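Local coordinates for protein cytochrome c (Hydrogenophilus thermoluteolus, PDB 2D0S) that probably carries electrons as a small c-type cytochrome, using a covalently attached heme c, at the heme c site. Sequence-based numbering; all coordinates share one arbitrary frame.

The heme c site. Residues 9-10, 13-14, 21-23, 28, 32, 40, 43-44, 48-53, 55-58, 60, 71. With HEC (heme c), chain B.
Heme c is almost wholly buried and anchored by the CXXCH motif: Cys10 SG and Cys13 SG form thioethers to heme CAB and CAC, and His14 is the proximal ligand. His14 NE2 binds heme FE at 2.0 Å and Met57 SD binds it at 2.4 Å from the opposite face, with 176° between them. On the far side of the imidazole, His14 ND1 donates an almost straight, in-plane hydrogen bond to Pro23 O (2.6 Å), which fixes the ring's rotation and probably strengthens its donation to iron. The Met57 chain runs along the distal face: CB lies against pyrrole D, CG, anti to the backbone N (chi1 156°), lies near NC, SD reaches the iron, and a bend at chi3 (49°) turns CE over pyrrole A.

Both propionates are held by protein donors. Heme O1A, on propionate A, accepts from Tyr32 OH and from Trp52 NE1 (2.8 Å from NE1) and lies nearly in the indole plane, while Pro23 CB sits over the centre of one indole face. From helix 37-46, Lys43 passes CG alongside CBA and bends at chi2 and chi4 to set NZ between the two carboxylates, 2.9 Å from heme O2A and salt-bridged to O2D of propionate D. An alanine here would remove this bridging amino group and would probably leave the two propionate charges less well balanced. O2D also accepts from Val51 N, and heme O1D is hydrogen-bonded by Trp52 N at 2.9 Å.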
loop_
_atom_site.group_PDB
_atom_site.type_symbol
_atom_site.label_atom_id
_atom_site.label_comp_id
_atom_site.label_asym_id
_atom_site.label_seq_id
_atom_site.Cartn_x
_atom_site.Cartn_y
_atom_site.Cartn_z
ATOM N N GLY A 9 8.887 6.062 0.937
ATOM C CA GLY A 9 9.473 4.899 1.616
ATOM C C GLY A 9 8.814 3.528 1.460
ATOM O O GLY A 9 9.263 2.540 2.056
ATOM N N CYS A 10 7.719 3.522 0.700
ATOM C CA CYS A 10 6.955 2.341 0.479
ATOM C C CYS A 10 7.684 1.179 -0.070
ATOM O O CYS A 10 7.340 0.026 0.262
ATOM C CB CYS A 10 5.791 2.650 -0.455
ATOM S SG CYS A 10 4.749 4.001 0.083
ATOM N N CYS A 13 9.519 -1.941 1.598
ATOM C CA CYS A 13 8.826 -3.140 2.084
ATOM C C CYS A 13 7.943 -3.826 1.043
ATOM O O CYS A 13 7.352 -4.838 1.336
ATOM C CB CYS A 13 7.965 -2.724 3.254
ATOM S SG CYS A 13 8.701 -2.299 4.864
ATOM N N HIS A 14 7.753 -3.184 -0.115
ATOM C CA HIS A 14 6.818 -3.647 -1.129
ATOM C C HIS A 14 7.509 -3.498 -2.478
ATOM O O HIS A 14 8.122 -2.466 -2.743
ATOM C CB HIS A 14 5.533 -2.761 -1.199
ATOM C CG HIS A 14 4.642 -2.848 -0.003
ATOM N ND1 HIS A 14 3.739 -3.877 0.177
ATOM C CD2 HIS A 14 4.392 -1.955 0.989
ATOM C CE1 HIS A 14 3.026 -3.654 1.269
ATOM N NE2 HIS A 14 3.419 -2.505 1.800
ATOM N N VAL A 21 8.935 -7.679 2.725
ATOM C CA VAL A 21 8.185 -7.711 3.973
ATOM C C VAL A 21 6.620 -7.725 3.749
ATOM O O VAL A 21 5.870 -8.449 4.459
ATOM C CB VAL A 21 8.567 -6.545 4.851
ATOM C CG1 VAL A 21 8.159 -6.804 6.265
ATOM C CG2 VAL A 21 10.082 -6.302 4.757
ATOM N N GLY A 22 6.126 -6.832 2.882
ATOM C CA GLY A 22 4.688 -6.719 2.678
ATOM C C GLY A 22 4.358 -7.352 1.367
ATOM O O GLY A 22 5.297 -7.731 0.576
ATOM N N PRO A 23 3.053 -7.455 1.064
ATOM C CA PRO A 23 2.661 -8.084 -0.196
ATOM C C PRO A 23 3.132 -7.258 -1.401
ATOM O O PRO A 23 3.263 -6.007 -1.323
ATOM C CB PRO A 23 1.120 -8.118 -0.106
ATOM C CG PRO A 23 0.781 -6.994 0.836
ATOM C CD PRO A 23 1.882 -7.079 1.875
ATOM N N VAL A 28 -1.879 -7.053 -4.190
ATOM C CA VAL A 28 -2.828 -6.108 -3.586
ATOM C C VAL A 28 -3.881 -5.795 -4.648
ATOM O O VAL A 28 -5.058 -5.929 -4.376
ATOM C CB VAL A 28 -2.175 -4.803 -3.039
ATOM C CG1 VAL A 28 -3.307 -3.718 -2.669
ATOM C CG2 VAL A 28 -1.294 -5.117 -1.778
ATOM N N TYR A 32 -8.026 -6.510 -4.234
ATOM C CA TYR A 32 -8.987 -5.414 -4.058
ATOM C C TYR A 32 -9.424 -4.828 -5.366
ATOM O O TYR A 32 -8.788 -5.091 -6.426
ATOM C CB TYR A 32 -8.395 -4.327 -3.185
ATOM C CG TYR A 32 -7.987 -4.824 -1.848
ATOM C CD1 TYR A 32 -8.935 -5.028 -0.846
ATOM C CD2 TYR A 32 -6.655 -5.152 -1.582
ATOM C CE1 TYR A 32 -8.568 -5.509 0.399
ATOM C CE2 TYR A 32 -6.269 -5.614 -0.322
ATOM C CZ TYR A 32 -7.228 -5.787 0.657
ATOM O OH TYR A 32 -6.851 -6.191 1.907
ATOM N N LEU A 40 -8.203 0.906 2.271
ATOM C CA LEU A 40 -6.752 0.755 2.159
ATOM C C LEU A 40 -6.001 1.973 2.659
ATOM O O LEU A 40 -4.916 1.849 3.246
ATOM C CB LEU A 40 -6.348 0.444 0.699
ATOM C CG LEU A 40 -6.880 -0.886 0.245
ATOM C CD1 LEU A 40 -6.580 -1.110 -1.233
ATOM C CD2 LEU A 40 -6.244 -1.950 1.081
ATOM N N LYS A 43 -5.730 1.855 6.350
ATOM C CA LYS A 43 -4.741 0.829 6.695
ATOM C C LYS A 43 -3.269 1.363 6.583
ATOM O O LYS A 43 -2.422 1.062 7.403
ATOM C CB LYS A 43 -4.962 -0.414 5.798
ATOM C CG LYS A 43 -3.976 -1.561 6.021
ATOM C CD LYS A 43 -3.970 -2.047 7.483
ATOM C CE LYS A 43 -3.065 -3.272 7.646
ATOM N NZ LYS A 43 -3.722 -4.556 7.119
ATOM N N VAL A 44 -2.974 2.121 5.552
ATOM C CA VAL A 44 -1.634 2.633 5.362
ATOM C C VAL A 44 -1.390 3.673 6.466
ATOM O O VAL A 44 -0.343 3.652 7.145
ATOM C CB VAL A 44 -1.466 3.268 3.978
ATOM C CG1 VAL A 44 -0.064 3.885 3.833
ATOM C CG2 VAL A 44 -1.771 2.220 2.855
ATOM N N GLY A 48 -0.973 -1.619 10.718
ATOM C CA GLY A 48 -1.633 -2.820 11.229
ATOM C C GLY A 48 -1.218 -4.134 10.595
ATOM O O GLY A 48 -0.394 -4.160 9.678
ATOM N N ALA A 49 -1.771 -5.225 11.141
ATOM C CA ALA A 49 -1.389 -6.566 10.712
ATOM C C ALA A 49 -2.595 -7.460 10.398
ATOM O O ALA A 49 -3.736 -7.065 10.641
ATOM C CB ALA A 49 -0.582 -7.158 11.860
ATOM N N GLY A 50 -2.254 -8.710 10.082
ATOM C CA GLY A 50 -3.213 -9.783 9.974
ATOM C C GLY A 50 -3.918 -10.184 8.704
ATOM O O GLY A 50 -4.377 -11.318 8.552
ATOM N N VAL A 51 -3.977 -9.271 7.756
ATOM C CA VAL A 51 -4.568 -9.614 6.476
ATOM C C VAL A 51 -3.685 -10.535 5.656
ATOM O O VAL A 51 -4.173 -11.469 5.028
ATOM C CB VAL A 51 -4.959 -8.360 5.705
ATOM C CG1 VAL A 51 -5.555 -8.725 4.399
ATOM C CG2 VAL A 51 -5.914 -7.514 6.558
ATOM N N TRP A 52 -2.380 -10.266 5.646
ATOM C CA TRP A 52 -1.413 -11.054 4.891
ATOM C C TRP A 52 -0.442 -11.855 5.782
ATOM O O TRP A 52 0.399 -12.607 5.279
ATOM C CB TRP A 52 -0.608 -10.072 4.023
ATOM C CG TRP A 52 -1.464 -9.286 3.026
ATOM C CD1 TRP A 52 -2.089 -8.123 3.250
ATOM C CD2 TRP A 52 -1.768 -9.657 1.650
ATOM N NE1 TRP A 52 -2.755 -7.706 2.100
ATOM C CE2 TRP A 52 -2.516 -8.611 1.095
ATOM C CE3 TRP A 52 -1.383 -10.732 0.815
ATOM C CZ2 TRP A 52 -3.000 -8.649 -0.229
ATOM C CZ3 TRP A 52 -1.838 -10.746 -0.501
ATOM C CH2 TRP A 52 -2.648 -9.719 -1.002
ATOM N N GLY A 53 -0.467 -11.583 7.093
ATOM C CA GLY A 53 0.510 -12.202 7.971
ATOM C C GLY A 53 0.528 -11.522 9.312
ATOM O O GLY A 53 -0.261 -10.587 9.561
ATOM N N VAL A 55 3.224 -9.812 10.682
ATOM C CA VAL A 55 4.088 -8.595 10.788
ATOM C C VAL A 55 3.350 -7.306 10.374
ATOM O O VAL A 55 2.713 -7.269 9.331
ATOM C CB VAL A 55 5.468 -8.768 10.080
ATOM C CG1 VAL A 55 5.375 -9.773 8.956
ATOM C CG2 VAL A 55 6.018 -7.439 9.583
ATOM N N PRO A 56 3.289 -6.321 11.291
ATOM C CA PRO A 56 2.527 -5.112 11.077
ATOM C C PRO A 56 3.234 -4.135 10.107
ATOM O O PRO A 56 4.472 -4.093 10.036
ATOM C CB PRO A 56 2.422 -4.515 12.493
ATOM C CG PRO A 56 3.632 -4.967 13.180
ATOM C CD PRO A 56 3.936 -6.327 12.625
ATOM N N MET A 57 2.416 -3.357 9.439
ATOM C CA MET A 57 2.854 -2.343 8.537
ATOM C C MET A 57 2.770 -1.211 9.557
ATOM O O MET A 57 1.707 -1.028 10.202
ATOM C CB MET A 57 1.914 -2.050 7.346
ATOM C CG MET A 57 2.108 -0.613 6.756
ATOM S SD MET A 57 1.415 -0.329 5.091
ATOM C CE MET A 57 -0.278 -1.000 5.285
ATOM N N PRO A 58 3.847 -0.408 9.668
ATOM C CA PRO A 58 3.796 0.749 10.563
ATOM C C PRO A 58 2.818 1.850 10.101
ATOM O O PRO A 58 2.461 1.938 8.904
ATOM C CB PRO A 58 5.235 1.256 10.582
ATOM C CG PRO A 58 5.870 0.683 9.320
ATOM C CD PRO A 58 5.127 -0.529 8.937
ATOM N N HIS A 60 1.553 5.671 9.155
ATOM C CA HIS A 60 2.217 6.768 8.451
ATOM C C HIS A 60 1.590 8.074 8.848
ATOM O O HIS A 60 0.871 8.651 8.073
ATOM C CB HIS A 60 2.116 6.580 6.960
ATOM C CG HIS A 60 2.833 5.361 6.459
ATOM N ND1 HIS A 60 4.121 5.399 5.975
ATOM C CD2 HIS A 60 2.452 4.066 6.400
ATOM C CE1 HIS A 60 4.491 4.181 5.608
ATOM N NE2 HIS A 60 3.508 3.352 5.897
ATOM N N ILE A 71 -1.136 6.954 -4.135
ATOM C CA ILE A 71 -0.311 5.753 -4.295
ATOM C C ILE A 71 -1.258 4.559 -4.389
ATOM O O ILE A 71 -1.180 3.764 -5.322
ATOM C CB ILE A 71 0.678 5.581 -3.148
ATOM C CG1 ILE A 71 1.714 6.742 -3.139
ATOM C CG2 ILE A 71 1.372 4.138 -3.221
ATOM C CD1 ILE A 71 2.462 6.928 -1.710
HETATM FE FE HEC B . 2.564 -1.525 3.335
HETATM C CHA HEC B . 0.229 -4.017 3.700
HETATM C CHB HEC B . 0.691 -0.013 0.969
HETATM C CHC HEC B . 4.670 1.162 3.472
HETATM C CHD HEC B . 4.761 -3.339 5.316
HETATM N NA HEC B . 0.849 -1.928 2.495
HETATM C C1A HEC B . 0.008 -3.021 2.772
HETATM C C2A HEC B . -1.166 -2.922 1.936
HETATM C C3A HEC B . -1.030 -1.840 1.140
HETATM C C4A HEC B . 0.228 -1.183 1.495
HETATM C CMA HEC B . -2.048 -1.319 0.077
HETATM C CAA HEC B . -2.335 -3.952 1.928
HETATM C CBA HEC B . -3.269 -3.571 3.076
HETATM C CGA HEC B . -4.263 -4.659 3.376
HETATM O O1A HEC B . -4.464 -5.563 2.535
HETATM O O2A HEC B . -4.884 -4.591 4.451
HETATM N NB HEC B . 2.668 0.250 2.426
HETATM C C1B HEC B . 1.772 0.695 1.476
HETATM C C2B HEC B . 2.095 2.061 1.163
HETATM C C3B HEC B . 3.215 2.386 1.834
HETATM C C4B HEC B . 3.557 1.259 2.676
HETATM C CMB HEC B . 1.354 2.863 0.073
HETATM C CAB HEC B . 4.050 3.711 1.771
HETATM C CBB HEC B . 3.181 4.952 2.086
HETATM N NC HEC B . 4.348 -1.184 4.195
HETATM C C1C HEC B . 5.070 0.014 4.118
HETATM C C2C HEC B . 6.345 -0.162 4.775
HETATM C C3C HEC B . 6.276 -1.347 5.456
HETATM C C4C HEC B . 5.091 -2.038 4.983
HETATM C CMC HEC B . 7.262 1.043 5.075
HETATM C CAC HEC B . 7.351 -2.102 6.329
HETATM C CBC HEC B . 8.303 -1.267 7.194
HETATM N ND HEC B . 2.490 -3.419 4.412
HETATM C C1D HEC B . 3.518 -3.917 5.192
HETATM C C2D HEC B . 3.107 -5.180 5.756
HETATM C C3D HEC B . 1.714 -5.397 5.218
HETATM C C4D HEC B . 1.416 -4.256 4.388
HETATM C CMD HEC B . 3.930 -6.072 6.700
HETATM C CAD HEC B . 0.750 -6.529 5.539
HETATM C CBD HEC B . -0.160 -6.022 6.642
HETATM C CGD HEC B . -1.145 -7.135 6.959
HETATM O O1D HEC B . -0.700 -8.305 6.932
HETATM O O2D HEC B . -2.362 -6.847 7.231
HETATM O O HOH W 1 2.017 -9.141 7.457
#